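Local coordinates for designed protein (PDB 6IEV), which is a designed protein with a thioredoxin-type fold, studied for how partially buried hydrophobic side chains bear on stability at high temperature, at residues I43-P48 with Y73-S78; V92-I97 with L104-G109. All blocks are in the same frame, centred on the assembly; numbering follows the deposited sequence.

Interaction 1: residues I43-P48 with Y73-S78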
ATOM      1  N   ILE A  43       2.048 -14.414 -11.134  1.00 39.34           N
ATOM      2  CA  ILE A  43       1.908 -14.562 -12.581  1.00 40.73           C
ATOM      3  C   ILE A  43       0.431 -14.618 -12.917  1.00 37.70           C
ATOM      4  O   ILE A  43      -0.307 -15.432 -12.354  1.00 46.87           O
ATOM      5  CB  ILE A  43       2.615 -15.823 -13.107  1.00 38.41           C
ATOM      6  CG1 ILE A  43       4.003 -15.950 -12.492  1.00 38.31           C
ATOM      7  CG2 ILE A  43       2.672 -15.814 -14.636  1.00 34.88           C
ATOM      8  CD1 ILE A  43       4.367 -17.397 -12.205  1.00 42.82           C
ATOM      9  N   VAL A  44       0.001 -13.761 -13.822  1.00 36.01           N
ATOM     10  CA  VAL A  44      -1.352 -13.816 -14.343  1.00 36.11           C
ATOM     11  C   VAL A  44      -1.294 -14.470 -15.723  1.00 39.12           C
ATOM     12  O   VAL A  44      -0.493 -14.071 -16.582  1.00 37.84           O
ATOM     13  CB  VAL A  44      -2.001 -12.421 -14.395  1.00 38.38           C
ATOM     14  CG1 VAL A  44      -1.332 -11.521 -15.409  1.00 34.31           C
ATOM     15  CG2 VAL A  44      -3.472 -12.547 -14.712  1.00 38.91           C
ATOM     16  N   PHE A  45      -2.094 -15.514 -15.907  1.00 33.74           N
ATOM     17  CA  PHE A  45      -2.258 -16.184 -17.197  1.00 41.22           C
ATOM     18  C   PHE A  45      -3.562 -15.703 -17.810  1.00 42.21           C
ATOM     19  O   PHE A  45      -4.632 -15.999 -17.275  1.00 41.68           O
ATOM     20  CB  PHE A  45      -2.304 -17.707 -17.019  1.00 42.66           C
ATOM     21  CG  PHE A  45      -1.007 -18.308 -16.559  1.00 46.68           C
ATOM     22  CD1 PHE A  45      -0.648 -18.281 -15.213  1.00 47.43           C
ATOM     23  CD2 PHE A  45      -0.142 -18.902 -17.473  1.00 43.48           C
ATOM     24  CE1 PHE A  45       0.558 -18.833 -14.788  1.00 48.27           C
ATOM     25  CE2 PHE A  45       1.053 -19.453 -17.064  1.00 36.97           C
ATOM     26  CZ  PHE A  45       1.413 -19.419 -15.723  1.00 47.77           C
ATOM     27  N   THR A  46      -3.483 -15.030 -18.959  1.00 40.78           N
ATOM     28  CA  THR A  46      -4.643 -14.381 -19.562  1.00 50.08           C
ATOM     29  C   THR A  46      -4.745 -14.716 -21.040  1.00 55.94           C
ATOM     30  O   THR A  46      -3.883 -15.383 -21.617  1.00 61.97           O
ATOM     31  CB  THR A  46      -4.605 -12.854 -19.432  1.00 54.32           C
ATOM     32  OG1 THR A  46      -3.464 -12.346 -20.138  1.00 63.15           O
ATOM     33  CG2 THR A  46      -4.544 -12.445 -17.997  1.00 56.72           C
ATOM     34  N   LEU A  47      -5.841 -14.246 -21.630  1.00 56.93           N
ATOM     35  CA  LEU A  47      -6.130 -14.179 -23.054  1.00 64.10           C
ATOM     36  C   LEU A  47      -6.034 -12.739 -23.538  1.00 70.18           C
ATOM     37  O   LEU A  47      -6.089 -11.807 -22.729  1.00 76.68           O
ATOM     38  CB  LEU A  47      -7.513 -14.772 -23.343  1.00 67.77           C
ATOM     39  CG  LEU A  47      -7.317 -16.287 -23.423  1.00 71.86           C
ATOM     40  CD1 LEU A  47      -8.607 -17.015 -23.775  1.00 86.39           C
ATOM     41  CD2 LEU A  47      -6.189 -16.635 -24.403  1.00 74.62           C
ATOM     42  N   PRO A  48      -5.857 -12.506 -24.862  1.00 76.59           N
ATOM     43  CA  PRO A  48      -5.399 -11.181 -25.310  1.00 88.23           C
ATOM     44  C   PRO A  48      -6.270 -10.030 -24.835  1.00111.54           C
ATOM     45  O   PRO A  48      -5.783  -9.195 -24.058  1.00119.74           O
ATOM     46  CB  PRO A  48      -5.434 -11.298 -26.842  1.00 80.47           C
ATOM     47  CG  PRO A  48      -6.331 -12.474 -27.120  1.00 81.25           C
ATOM     48  CD  PRO A  48      -6.050 -13.417 -26.004  1.00 77.13           C
ATOM     49  N   TYR A  73       4.066 -10.851 -13.126  1.00 35.65           N
ATOM     50  CA  TYR A  73       4.295 -11.278 -14.500  1.00 40.10           C
ATOM     51  C   TYR A  73       2.962 -11.553 -15.178  1.00 38.14           C
ATOM     52  O   TYR A  73       1.969 -11.893 -14.526  1.00 33.25           O
ATOM     53  CB  TYR A  73       5.191 -12.531 -14.564  1.00 39.43           C
ATOM     54  CG  TYR A  73       6.548 -12.338 -13.895  1.00 42.05           C
ATOM     55  CD1 TYR A  73       7.610 -11.742 -14.585  1.00 38.97           C
ATOM     56  CD2 TYR A  73       6.762 -12.739 -12.575  1.00 43.97           C
ATOM     57  CE1 TYR A  73       8.846 -11.564 -13.991  1.00 41.55           C
ATOM     58  CE2 TYR A  73       8.000 -12.555 -11.962  1.00 41.56           C
ATOM     59  CZ  TYR A  73       9.035 -11.972 -12.677  1.00 48.76           C
ATOM     60  OH  TYR A  73      10.264 -11.805 -12.088  1.00 55.40           O
ATOM     61  N   SER A  74       2.970 -11.403 -16.499  1.00 31.76           N
ATOM     62  CA  SER A  74       1.815 -11.615 -17.355  1.00 32.78           C
ATOM     63  C   SER A  74       2.169 -12.621 -18.450  1.00 37.39           C
ATOM     64  O   SER A  74       3.170 -12.454 -19.155  1.00 38.80           O
ATOM     65  CB  SER A  74       1.398 -10.286 -18.003  1.00 36.16           C
ATOM     66  OG  SER A  74       0.118 -10.406 -18.589  1.00 57.17           O
ATOM     67  N   VAL A  75       1.325 -13.629 -18.645  1.00 38.04           N
ATOM     68  CA  VAL A  75       1.583 -14.635 -19.666  1.00 38.92           C
ATOM     69  C   VAL A  75       0.354 -14.748 -20.555  1.00 42.96           C
ATOM     70  O   VAL A  75      -0.715 -15.156 -20.093  1.00 40.70           O
ATOM     71  CB  VAL A  75       1.939 -15.993 -19.050  1.00 45.05           C
ATOM     72  CG1 VAL A  75       2.016 -17.061 -20.169  1.00 36.04           C
ATOM     73  CG2 VAL A  75       3.250 -15.873 -18.274  1.00 34.42           C
ATOM     74  N   ASP A  76       0.500 -14.395 -21.825  1.00 35.50           N
ATOM     75  CA  ASP A  76      -0.608 -14.561 -22.759  1.00 41.41           C
ATOM     76  C   ASP A  76      -0.644 -16.020 -23.218  1.00 41.23           C
ATOM     77  O   ASP A  76       0.196 -16.438 -24.017  1.00 41.00           O
ATOM     78  CB  ASP A  76      -0.445 -13.593 -23.929  1.00 44.22           C
ATOM     79  CG  ASP A  76      -1.425 -13.873 -25.088  1.00 58.23           C
ATOM     80  OD1 ASP A  76      -2.324 -14.745 -24.980  1.00 61.58           O
ATOM     81  OD2 ASP A  76      -1.261 -13.228 -26.144  1.00 61.30           O
ATOM     82  N   THR A  77      -1.639 -16.786 -22.750  1.00 42.13           N
ATOM     83  CA  THR A  77      -1.673 -18.209 -23.072  1.00 44.55           C
ATOM     84  C   THR A  77      -1.900 -18.476 -24.552  1.00 49.07           C
ATOM     85  O   THR A  77      -1.564 -19.571 -25.016  1.00 56.26           O
ATOM     86  CB  THR A  77      -2.752 -18.966 -22.284  1.00 45.91           C
ATOM     87  OG1 THR A  77      -4.049 -18.513 -22.678  1.00 46.35           O
ATOM     88  CG2 THR A  77      -2.559 -18.781 -20.805  1.00 40.99           C
ATOM     89  N   SER A  78      -2.473 -17.528 -25.302  1.00 43.86           N
ATOM     90  CA  SER A  78      -2.756 -17.815 -26.708  1.00 46.68           C
ATOM     91  C   SER A  78      -1.485 -17.852 -27.542  1.00 45.36           C
ATOM     92  O   SER A  78      -1.503 -18.414 -28.638  1.00 46.97           O
ATOM     93  CB  SER A  78      -3.731 -16.794 -27.302  1.00 43.01           C
ATOM     94  OG  SER A  78      -3.044 -15.619 -27.688  1.00 54.21           O
TER
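Val75 lies between two side chains of the neighbouring strand and touches each with a different branch. Its CG2 meets Ile43 CG2 at 3.7 Å, while CG1, anti to the backbone N (chi1 172°), lies 3.9 Å from Phe45 CD2. Val75 lies side by side with each, pointing the same way. Thr77 CG2 comes up to the edge of the Phe45 ring, near its plane, and packs on Phe45 CB. On the reverse face, Val44 CG1 approaches Ser74 OG at 3.7 Å. The parallel backbone ladder that sets this register runs from Val44 N to Tyr73 O, Val75 N to Val44 O and Thr46 N to Val75 O. It ends where Thr77 N binds Thr46 O (2.9 Å) almost in line with the carbonyl. At the end of strand 70-76, Asp76 OD1 accepts from Ser78 N (2.8 Å), an Asx turn; Ser78 OG (2.9 Å) adds a second grip from the same face. The pair belongs to a beta-alpha-beta unit of the thioredoxin fold: helix 53-66 covers Val44 and Ser74, helix 28-35 covers Ile43 and Val75, and strand 94-99 continues the sheet beyond strand 40-46.

Interaction 2: residues V92-I97 with L104-G109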
ATOM      1  N   VAL A  92      -8.747 -19.232 -17.764  1.00 67.35           N
ATOM      2  CA  VAL A  92      -8.140 -17.910 -17.681  1.00 62.98           C
ATOM      3  C   VAL A  92      -9.236 -16.923 -17.299  1.00 67.66           C
ATOM      4  O   VAL A  92     -10.415 -17.168 -17.586  1.00 77.41           O
ATOM      5  CB  VAL A  92      -7.453 -17.513 -18.999  1.00 63.98           C
ATOM      6  CG1 VAL A  92      -6.457 -18.582 -19.443  1.00 59.61           C
ATOM      7  CG2 VAL A  92      -8.484 -17.207 -20.078  1.00 63.15           C
ATOM      8  N   PRO A  93      -8.911 -15.828 -16.607  1.00 65.22           N
ATOM      9  CA  PRO A  93      -7.562 -15.589 -16.090  1.00 61.51           C
ATOM     10  C   PRO A  93      -7.307 -16.393 -14.830  1.00 62.45           C
ATOM     11  O   PRO A  93      -8.237 -16.679 -14.080  1.00 72.75           O
ATOM     12  CB  PRO A  93      -7.558 -14.089 -15.803  1.00 57.65           C
ATOM     13  CG  PRO A  93      -8.972 -13.785 -15.481  1.00 59.79           C
ATOM     14  CD  PRO A  93      -9.794 -14.673 -16.386  1.00 65.82           C
ATOM     15  N   THR A  94      -6.056 -16.784 -14.626  1.00 59.10           N
ATOM     16  CA  THR A  94      -5.627 -17.446 -13.404  1.00 55.25           C
ATOM     17  C   THR A  94      -4.364 -16.771 -12.901  1.00 51.12           C
ATOM     18  O   THR A  94      -3.494 -16.394 -13.690  1.00 51.36           O
ATOM     19  CB  THR A  94      -5.366 -18.950 -13.618  1.00 50.90           C
ATOM     20  OG1 THR A  94      -6.584 -19.587 -13.997  1.00 60.66           O
ATOM     21  CG2 THR A  94      -4.853 -19.606 -12.340  1.00 49.50           C
ATOM     22  N   PHE A  95      -4.276 -16.624 -11.584  1.00 48.21           N
ATOM     23  CA  PHE A  95      -3.096 -16.123 -10.913  1.00 40.39           C
ATOM     24  C   PHE A  95      -2.370 -17.268 -10.229  1.00 41.67           C
ATOM     25  O   PHE A  95      -2.995 -18.090  -9.559  1.00 49.45           O
ATOM     26  CB  PHE A  95      -3.487 -15.074  -9.879  1.00 45.13           C
ATOM     27  CG  PHE A  95      -4.117 -13.853 -10.474  1.00 43.84           C
ATOM     28  CD1 PHE A  95      -3.329 -12.799 -10.898  1.00 38.01           C
ATOM     29  CD2 PHE A  95      -5.497 -13.764 -10.621  1.00 41.71           C
ATOM     30  CE1 PHE A  95      -3.895 -11.668 -11.449  1.00 40.29           C
ATOM     31  CE2 PHE A  95      -6.078 -12.632 -11.167  1.00 34.98           C
ATOM     32  CZ  PHE A  95      -5.274 -11.586 -11.589  1.00 39.48           C
ATOM     33  N   VAL A  96      -1.049 -17.299 -10.365  1.00 39.13           N
ATOM     34  CA  VAL A  96      -0.199 -18.259  -9.671  1.00 33.93           C
ATOM     35  C   VAL A  96       0.808 -17.485  -8.830  1.00 42.69           C
ATOM     36  O   VAL A  96       1.381 -16.492  -9.296  1.00 42.11           O
ATOM     37  CB  VAL A  96       0.529 -19.187 -10.658  1.00 47.81           C
ATOM     38  CG1 VAL A  96       1.524 -20.071  -9.914  1.00 52.71           C
ATOM     39  CG2 VAL A  96      -0.488 -20.039 -11.456  1.00 45.34           C
ATOM     40  N   ILE A  97       1.002 -17.914  -7.590  1.00 37.44           N
ATOM     41  CA  ILE A  97       1.997 -17.316  -6.711  1.00 43.64           C
ATOM     42  C   ILE A  97       3.110 -18.324  -6.495  1.00 48.57           C
ATOM     43  O   ILE A  97       2.853 -19.451  -6.058  1.00 55.84           O
ATOM     44  CB  ILE A  97       1.382 -16.867  -5.378  1.00 45.57           C
ATOM     45  CG1 ILE A  97       0.208 -15.933  -5.655  1.00 45.47           C
ATOM     46  CG2 ILE A  97       2.432 -16.165  -4.524  1.00 45.75           C
ATOM     47  CD1 ILE A  97      -0.541 -15.519  -4.408  1.00 50.76           C
ATOM     48  N   LEU A 104       2.966 -21.537  -4.263  1.00 59.88           N
ATOM     49  CA  LEU A 104       2.420 -21.251  -2.945  1.00 55.16           C
ATOM     50  C   LEU A 104       0.931 -20.972  -2.947  1.00 59.46           C
ATOM     51  O   LEU A 104       0.334 -20.915  -1.867  1.00 63.61           O
ATOM     52  CB  LEU A 104       3.119 -20.044  -2.311  1.00 51.78           C
ATOM     53  CG  LEU A 104       4.641 -19.982  -2.295  1.00 59.87           C
ATOM     54  CD1 LEU A 104       5.075 -18.561  -1.948  1.00 58.31           C
ATOM     55  CD2 LEU A 104       5.205 -20.992  -1.311  1.00 60.94           C
ATOM     56  N   GLY A 105       0.335 -20.728  -4.105  1.00 60.16           N
ATOM     57  CA  GLY A 105      -1.078 -20.404  -4.150  1.00 59.44           C
ATOM     58  C   GLY A 105      -1.538 -20.131  -5.567  1.00 61.95           C
ATOM     59  O   GLY A 105      -0.737 -19.863  -6.474  1.00 56.91           O
ATOM     60  N   GLU A 106      -2.859 -20.175  -5.730  1.00 55.53           N
ATOM     61  CA  GLU A 106      -3.490 -19.983  -7.022  1.00 48.57           C
ATOM     62  C   GLU A 106      -4.850 -19.333  -6.797  1.00 51.21           C
ATOM     63  O   GLU A 106      -5.581 -19.723  -5.887  1.00 55.21           O
ATOM     64  CB  GLU A 106      -3.620 -21.328  -7.753  1.00 56.94           C
ATOM     65  CG  GLU A 106      -4.493 -21.317  -8.991  1.00 71.07           C
ATOM     66  CD  GLU A 106      -4.228 -22.517  -9.905  1.00 83.09           C
ATOM     67  OE1 GLU A 106      -3.180 -23.182  -9.746  1.00 83.32           O
ATOM     68  OE2 GLU A 106      -5.079 -22.802 -10.775  1.00 85.24           O
ATOM     69  N   VAL A 107      -5.203 -18.366  -7.642  1.00 55.08           N
ATOM     70  CA  VAL A 107      -6.497 -17.702  -7.559  1.00 55.81           C
ATOM     71  C   VAL A 107      -7.154 -17.776  -8.924  1.00 53.53           C
ATOM     72  O   VAL A 107      -6.666 -17.186  -9.899  1.00 58.04           O
ATOM     73  CB  VAL A 107      -6.386 -16.245  -7.094  1.00 53.15           C
ATOM     74  CG1 VAL A 107      -7.674 -15.494  -7.415  1.00 53.88           C
ATOM     75  CG2 VAL A 107      -6.136 -16.218  -5.617  1.00 52.84           C
ATOM     76  N   LYS A 108      -8.269 -18.480  -8.984  1.00 58.61           N
ATOM     77  CA  LYS A 108      -8.961 -18.741 -10.236  1.00 68.06           C
ATOM     78  C   LYS A 108     -10.053 -17.711 -10.416  1.00 72.49           C
ATOM     79  O   LYS A 108     -10.777 -17.391  -9.471  1.00 75.88           O
ATOM     80  CB  LYS A 108      -9.537 -20.156 -10.292  1.00 65.53           C
ATOM     81  CG  LYS A 108      -8.522 -21.171 -10.768  1.00 74.64           C
ATOM     82  CD  LYS A 108      -8.942 -22.586 -10.429  1.00 87.97           C
ATOM     83  CE  LYS A 108      -8.144 -23.595 -11.243  1.00 98.49           C
ATOM     84  NZ  LYS A 108      -8.171 -24.967 -10.655  1.00103.60           N
ATOM     85  N   GLY A 109     -10.090 -17.127 -11.595  1.00 72.92           N
ATOM     86  CA  GLY A 109     -11.073 -16.147 -11.899  1.00 76.61           C
ATOM     87  C   GLY A 109     -10.446 -14.788 -11.857  1.00 81.74           C
ATOM     88  O   GLY A 109      -9.301 -14.617 -11.444  1.00 89.16           O
TER
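Phe95 and Val107 form a hydrogen-bonded antiparallel pair, each N-H reaching the other's carbonyl: Phe95 N to Val107 O at 3.0 Å and nearly straight (175°), Val107 N to Phe95 O at 2.9 Å. Toward the hairpin's turn, Ile97 N binds Gly105 O at 2.8 Å, but Ile97 O takes its main bond from Leu104 N, also 2.8 Å, and only a weak one from Gly105 N. Two residues thus face one, a classic beta bulge. At the far end Gly109 N closes the ladder on Pro93 O at 3.1 Å; at Gly109's backbone angles a CB would be jammed against the preceding carbonyl oxygen, which calls for glycine. The peptide bond before Pro93 is cis, and a cis-proline just ahead of this strand is a hallmark of the thioredoxin family.

Side chains divide between the two faces. In Phe95, chi1 (-64°) sets CG beside the backbone N; the ring, turned by chi2 (-88°), meets Val107 O at its edge, in plane and 3.7 Å from CD2, with Gly109 O near that edge. On the other face Thr94 CG2 rests against the extended Glu106 chain, 3.6 Å from OE2, while Thr94 OG1 is hydrogen-bonded to Ser91 O. Lys108 NZ makes only a long salt bridge with Glu106 OE2, between exposed residues of the edge strand.

Phe95 is buried against Ile112 and Leu115 of helix 112-123 and Ile56 and Leu60 of helix 53-66; Ile97 and Val107 pack on helix 112-123. Strand 40-46 flanks 94-99 on the side away from 102-108, one of the two outermost strands.

Both contacts draw on one mixed sheet. Strand 40-46 of interaction 1 lies beside strand 94-99 of interaction 2, joined by probable hydrogen bonds from Phe45 N to Thr94 O and from Val96 N to Ile43 O. Val44 CG2 packs on Phe95 CE1 under helix 53-66. Both are partly buried, interaction 1 opening to solvent at its loop end (Leu47, Pro48, Ser78), interaction 2 along the edge strand (Leu104, Glu106, Lys108). Interaction 1 pairs parallel, interior strands; apolar Ile43, Phe45 and Val75 make one face, Ser74 and Thr46 sit on the other, and polar groups gather at the turn. Interaction 2 is an antiparallel hairpin with apolar packing beneath helix 112-123 and a long charged pair.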